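Local coordinates for protein putative GntR-family transcriptional regulator (Bordetella bronchiseptica RB50, PDB 3CNV) that probably regulates transcription as a GntR-family repressor or activator, sensing a small-molecule effector through this ligand-binding UTRA domain, at residues F5-G17 and L149-L161. Numbering follows the deposited sequence.
Sequences FLRLAPDEEGEGG and LYLTDHYHYRNSL
Ala9 and His156 form the hydrogen-bonded pair of a short antiparallel two-stranded sheet, strand 8-10 against strand 155-161, illustrating how the two ends of this ligand-binding chain are tied together beside its six-stranded sheet. Ala9 N lies 2.8 Å from His156 O, and His156 N 2.9 Å from Ala9 O. The ladder is extended by Arg158 N to Arg7 O at one end and Asp11 N to His154 O at the other.

Apolar packing follows the sheet's geometry. Leu8 and Pro10 share a face with Tyr155 and Tyr157; Leu8 CG meets the edge of the Tyr150 ring at CD2, 3.5 Å away, while Pro10 CB lies off-centre against the Tyr155 ring. Arg7 CB sits almost squarely over the Tyr157 ring, 3.6 Å from its centroid, a CH-pi contact.

Beyond CB the Arg7 chain bends (chi2 -57°), which brings NH1 to both Arg158 O and Asn159 OD1. Arg7 CD lies over one face of the Arg158 guanidinium, 3.1 Å from Arg158 NH1, which hydrogen-bonds Asn162 O of the fourth subunit. Strand 155-161 also pairs with a strand of the second subunit, carrying the sheet across the interface. His156, on the same sheet face as Ala9, has its ring nearly coplanar with the Asp11 carboxylate, and His156 ND1 donates to Asp11 OD1 in an almost straight bond of 2.7 Å.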
loop_
_atom_site.group_PDB
_atom_site.type_symbol
_atom_site.label_atom_id
_atom_site.label_comp_id
_atom_site.label_asym_id
_atom_site.label_seq_id
_atom_site.Cartn_x
_atom_site.Cartn_y
_atom_site.Cartn_z
ATOM N N PHE C 5 -4.049 9.481 6.987
ATOM C CA PHE C 5 -4.145 8.007 7.047
ATOM C C PHE C 5 -5.518 7.445 7.046
ATOM O O PHE C 5 -5.713 6.256 6.817
ATOM C CB PHE C 5 -3.455 7.437 8.267
ATOM C CG PHE C 5 -1.971 7.566 8.248
ATOM C CD1 PHE C 5 -1.235 7.060 7.202
ATOM C CD2 PHE C 5 -1.298 8.111 9.334
ATOM C CE1 PHE C 5 0.093 7.131 7.201
ATOM C CE2 PHE C 5 0.130 8.152 9.337
ATOM C CZ PHE C 5 0.798 7.712 8.262
ATOM N N LEU C 6 -6.484 8.310 7.277
ATOM C CA LEU C 6 -7.888 7.881 7.445
ATOM C C LEU C 6 -8.400 7.215 6.196
ATOM O O LEU C 6 -8.362 7.839 5.150
ATOM C CB LEU C 6 -8.760 9.122 7.809
ATOM C CG LEU C 6 -10.230 8.794 8.151
ATOM C CD1 LEU C 6 -10.282 8.008 9.431
ATOM C CD2 LEU C 6 -11.080 10.041 8.272
ATOM N N ARG C 7 -8.957 5.993 6.315
ATOM C CA ARG C 7 -9.380 5.212 5.144
ATOM C C ARG C 7 -10.902 5.045 5.099
ATOM O O ARG C 7 -11.464 4.337 4.291
ATOM C CB ARG C 7 -8.710 3.814 5.161
ATOM C CG ARG C 7 -7.264 3.814 4.920
ATOM C CD ARG C 7 -6.933 4.493 3.584
ATOM N NE ARG C 7 -5.545 4.315 3.457
ATOM C CZ ARG C 7 -4.960 3.120 3.293
ATOM N NH1 ARG C 7 -5.701 1.991 3.247
ATOM N NH2 ARG C 7 -3.637 3.056 3.245
ATOM N N LEU C 8 -11.574 5.814 5.944
ATOM C CA LEU C 8 -13.042 5.842 5.927
ATOM C C LEU C 8 -13.599 6.395 4.613
ATOM O O LEU C 8 -13.150 7.408 4.069
ATOM C CB LEU C 8 -13.603 6.600 7.117
ATOM C CG LEU C 8 -14.036 5.741 8.313
ATOM C CD1 LEU C 8 -15.079 6.530 9.006
ATOM C CD2 LEU C 8 -14.658 4.373 7.974
ATOM N N ALA C 9 -14.528 5.645 4.052
ATOM C CA ALA C 9 -15.168 6.013 2.806
ATOM C C ALA C 9 -16.633 5.682 2.885
ATOM O O ALA C 9 -17.016 4.683 3.520
ATOM C CB ALA C 9 -14.534 5.276 1.645
ATOM N N PRO C 10 -17.484 6.515 2.252
ATOM C CA PRO C 10 -18.869 6.178 2.389
ATOM C C PRO C 10 -19.308 5.027 1.538
ATOM O O PRO C 10 -18.756 4.771 0.463
ATOM C CB PRO C 10 -19.626 7.485 1.929
ATOM C CG PRO C 10 -18.700 8.176 1.044
ATOM C CD PRO C 10 -17.294 7.835 1.598
ATOM N N ASP C 11 -20.352 4.367 2.027
ATOM C CA ASP C 11 -20.969 3.256 1.314
ATOM C C ASP C 11 -21.757 3.758 0.113
ATOM O O ASP C 11 -21.718 3.166 -0.974
ATOM C CB ASP C 11 -21.884 2.429 2.234
ATOM C CG ASP C 11 -21.093 1.555 3.171
ATOM O OD1 ASP C 11 -19.829 1.447 3.028
ATOM O OD2 ASP C 11 -21.728 1.033 4.117
ATOM N N GLU C 12 -22.425 4.872 0.345
ATOM C CA GLU C 12 -23.245 5.537 -0.657
ATOM C C GLU C 12 -22.428 6.398 -1.580
ATOM O O GLU C 12 -21.364 6.916 -1.245
ATOM C CB GLU C 12 -24.351 6.387 0.006
ATOM N N GLU C 13 -22.976 6.529 -2.782
ATOM C CA GLU C 13 -22.402 7.387 -3.821
ATOM C C GLU C 13 -22.011 8.745 -3.251
ATOM O O GLU C 13 -22.734 9.365 -2.435
ATOM C CB GLU C 13 -23.369 7.550 -5.026
ATOM N N GLY C 14 -20.851 9.197 -3.710
ATOM C CA GLY C 14 -20.416 10.558 -3.455
ATOM C C GLY C 14 -19.136 10.688 -2.682
ATOM O O GLY C 14 -18.510 9.708 -2.220
ATOM N N GLU C 15 -18.777 11.954 -2.570
ATOM C CA GLU C 15 -17.581 12.378 -1.840
ATOM C C GLU C 15 -17.960 12.148 -0.373
ATOM O O GLU C 15 -19.097 12.424 0.031
ATOM C CB GLU C 15 -17.182 13.861 -2.155
ATOM C CG GLU C 15 -15.599 14.120 -2.263
ATOM C CD GLU C 15 -14.988 13.772 -3.635
ATOM O OE1 GLU C 15 -15.703 13.330 -4.560
ATOM O OE2 GLU C 15 -13.794 13.930 -3.812
ATOM N N GLY C 16 -17.043 11.605 0.414
ATOM C CA GLY C 16 -17.343 11.375 1.831
ATOM C C GLY C 16 -17.545 12.723 2.530
ATOM O O GLY C 16 -16.575 13.483 2.707
ATOM N N GLY C 17 -18.764 13.089 2.916
ATOM C CA GLY C 17 -18.874 14.302 3.716
ATOM C C GLY C 17 -17.658 14.214 4.628
ATOM O O GLY C 17 -17.372 13.119 5.162
ATOM N N LEU C 149 -11.867 3.261 16.940
ATOM C CA LEU C 149 -13.021 2.387 16.910
ATOM C C LEU C 149 -14.017 3.057 16.005
ATOM O O LEU C 149 -14.472 4.160 16.290
ATOM C CB LEU C 149 -13.592 2.137 18.332
ATOM C CG LEU C 149 -12.805 1.236 19.295
ATOM C CD1 LEU C 149 -13.296 1.611 20.717
ATOM C CD2 LEU C 149 -12.989 -0.308 18.993
ATOM N N TYR C 150 -14.373 2.323 14.957
ATOM C CA TYR C 150 -15.148 2.812 13.852
ATOM C C TYR C 150 -16.454 2.078 13.789
ATOM O O TYR C 150 -16.536 0.848 13.827
ATOM C CB TYR C 150 -14.438 2.560 12.511
ATOM C CG TYR C 150 -13.116 3.261 12.281
ATOM C CD1 TYR C 150 -12.098 3.250 13.224
ATOM C CD2 TYR C 150 -12.858 3.872 11.083
ATOM C CE1 TYR C 150 -10.844 3.854 12.958
ATOM C CE2 TYR C 150 -11.602 4.500 10.806
ATOM C CZ TYR C 150 -10.614 4.494 11.770
ATOM O OH TYR C 150 -9.421 5.086 11.469
ATOM N N LEU C 151 -17.498 2.869 13.656
ATOM C CA LEU C 151 -18.845 2.329 13.389
ATOM C C LEU C 151 -18.980 2.320 11.852
ATOM O O LEU C 151 -18.991 3.345 11.211
ATOM C CB LEU C 151 -19.914 3.212 13.996
ATOM C CG LEU C 151 -21.344 2.818 13.684
ATOM C CD1 LEU C 151 -21.598 1.447 14.403
ATOM C CD2 LEU C 151 -22.280 3.932 14.128
ATOM N N THR C 152 -18.999 1.127 11.287
ATOM C CA THR C 152 -18.936 0.925 9.843
ATOM C C THR C 152 -20.290 0.619 9.235
ATOM O O THR C 152 -20.403 -0.181 8.326
ATOM C CB THR C 152 -17.900 -0.178 9.474
ATOM O OG1 THR C 152 -18.237 -1.396 10.121
ATOM C CG2 THR C 152 -16.582 0.203 9.909
ATOM N N ASP C 153 -21.325 1.272 9.717
ATOM C CA ASP C 153 -22.630 1.035 9.156
ATOM C C ASP C 153 -22.936 1.846 7.862
ATOM O O ASP C 153 -23.757 1.446 7.050
ATOM C CB ASP C 153 -23.759 1.082 10.246
ATOM C CG ASP C 153 -24.009 2.470 10.847
ATOM O OD1 ASP C 153 -25.137 2.707 11.417
ATOM O OD2 ASP C 153 -23.073 3.307 10.793
ATOM N N HIS C 154 -22.285 2.976 7.685
ATOM C CA HIS C 154 -22.538 3.832 6.517
ATOM C C HIS C 154 -21.240 4.134 5.810
ATOM O O HIS C 154 -21.209 4.824 4.805
ATOM C CB HIS C 154 -23.066 5.166 6.981
ATOM C CG HIS C 154 -24.430 5.088 7.596
ATOM N ND1 HIS C 154 -25.546 4.711 6.885
ATOM C CD2 HIS C 154 -24.858 5.398 8.837
ATOM C CE1 HIS C 154 -26.607 4.770 7.675
ATOM N NE2 HIS C 154 -26.207 5.178 8.871
ATOM N N TYR C 155 -20.177 3.597 6.380
ATOM C CA TYR C 155 -18.826 3.851 5.946
ATOM C C TYR C 155 -18.031 2.513 6.062
ATOM O O TYR C 155 -18.407 1.562 6.776
ATOM C CB TYR C 155 -18.179 4.952 6.778
ATOM C CG TYR C 155 -18.624 6.387 6.471
ATOM C CD1 TYR C 155 -17.889 7.173 5.668
ATOM C CD2 TYR C 155 -19.819 6.906 6.990
ATOM C CE1 TYR C 155 -18.305 8.462 5.352
ATOM C CE2 TYR C 155 -20.263 8.188 6.660
ATOM C CZ TYR C 155 -19.464 8.961 5.858
ATOM O OH TYR C 155 -19.814 10.239 5.500
ATOM N N HIS C 156 -17.026 2.398 5.224
ATOM C CA HIS C 156 -16.113 1.254 5.213
ATOM C C HIS C 156 -14.691 1.799 5.257
ATOM O O HIS C 156 -14.464 2.981 4.995
ATOM C CB HIS C 156 -16.358 0.325 3.968
ATOM C CG HIS C 156 -16.233 1.009 2.637
ATOM N ND1 HIS C 156 -17.310 1.614 2.034
ATOM C CD2 HIS C 156 -15.167 1.230 1.818
ATOM C CE1 HIS C 156 -16.921 2.181 0.903
ATOM N NE2 HIS C 156 -15.627 1.986 0.752
ATOM N N TYR C 157 -13.756 0.905 5.542
ATOM C CA TYR C 157 -12.320 1.177 5.420
ATOM C C TYR C 157 -11.852 0.639 4.054
ATOM O O TYR C 157 -11.917 -0.509 3.784
ATOM C CB TYR C 157 -11.599 0.484 6.607
ATOM C CG TYR C 157 -10.113 0.509 6.648
ATOM C CD1 TYR C 157 -9.477 1.149 7.680
ATOM C CD2 TYR C 157 -9.356 -0.142 5.720
ATOM C CE1 TYR C 157 -8.138 1.205 7.788
ATOM C CE2 TYR C 157 -7.904 -0.085 5.792
ATOM C CZ TYR C 157 -7.328 0.576 6.863
ATOM O OH TYR C 157 -5.933 0.612 6.998
ATOM N N ARG C 158 -11.378 1.542 3.229
ATOM C CA ARG C 158 -10.920 1.284 1.858
ATOM C C ARG C 158 -9.463 0.970 1.863
ATOM O O ARG C 158 -8.692 1.663 2.505
ATOM C CB ARG C 158 -11.195 2.490 0.933
ATOM C CG ARG C 158 -10.344 3.731 1.269
ATOM C CD ARG C 158 -10.671 4.939 0.352
ATOM N NE ARG C 158 -9.905 6.136 0.675
ATOM C CZ ARG C 158 -8.565 6.216 0.801
ATOM N NH1 ARG C 158 -7.753 5.142 0.705
ATOM N NH2 ARG C 158 -8.047 7.406 1.074
ATOM N N ASN C 159 -9.083 -0.107 1.189
ATOM C CA ASN C 159 -7.689 -0.512 1.129
ATOM C C ASN C 159 -7.359 -1.052 -0.265
ATOM O O ASN C 159 -8.001 -2.004 -0.716
ATOM C CB ASN C 159 -7.329 -1.613 2.162
ATOM C CG ASN C 159 -5.807 -1.729 2.414
ATOM O OD1 ASN C 159 -5.039 -0.754 2.272
ATOM N ND2 ASN C 159 -5.400 -2.896 2.891
ATOM N N SER C 160 -6.311 -0.510 -0.883
ATOM C CA SER C 160 -5.775 -1.094 -2.108
ATOM C C SER C 160 -4.514 -1.822 -1.774
ATOM O O SER C 160 -3.662 -1.318 -0.998
ATOM C CB SER C 160 -5.420 -0.021 -3.159
ATOM O OG SER C 160 -6.616 0.519 -3.680
ATOM N N LEU C 161 -4.376 -2.970 -2.408
ATOM C CA LEU C 161 -3.244 -3.852 -2.153
ATOM C C LEU C 161 -2.516 -4.171 -3.450
ATOM O O LEU C 161 -3.133 -4.475 -4.447
ATOM C CB LEU C 161 -3.731 -5.185 -1.589
ATOM C CG LEU C 161 -4.498 -5.242 -0.268
ATOM C CD1 LEU C 161 -6.010 -4.840 -0.487
ATOM C CD2 LEU C 161 -4.431 -6.692 0.179
HETATM O O HOH W 1 -8.724 4.612 8.813
HETATM O O HOH W 2 -2.354 0.293 2.771
HETATM O O HOH W 3 -22.843 6.126 3.207
#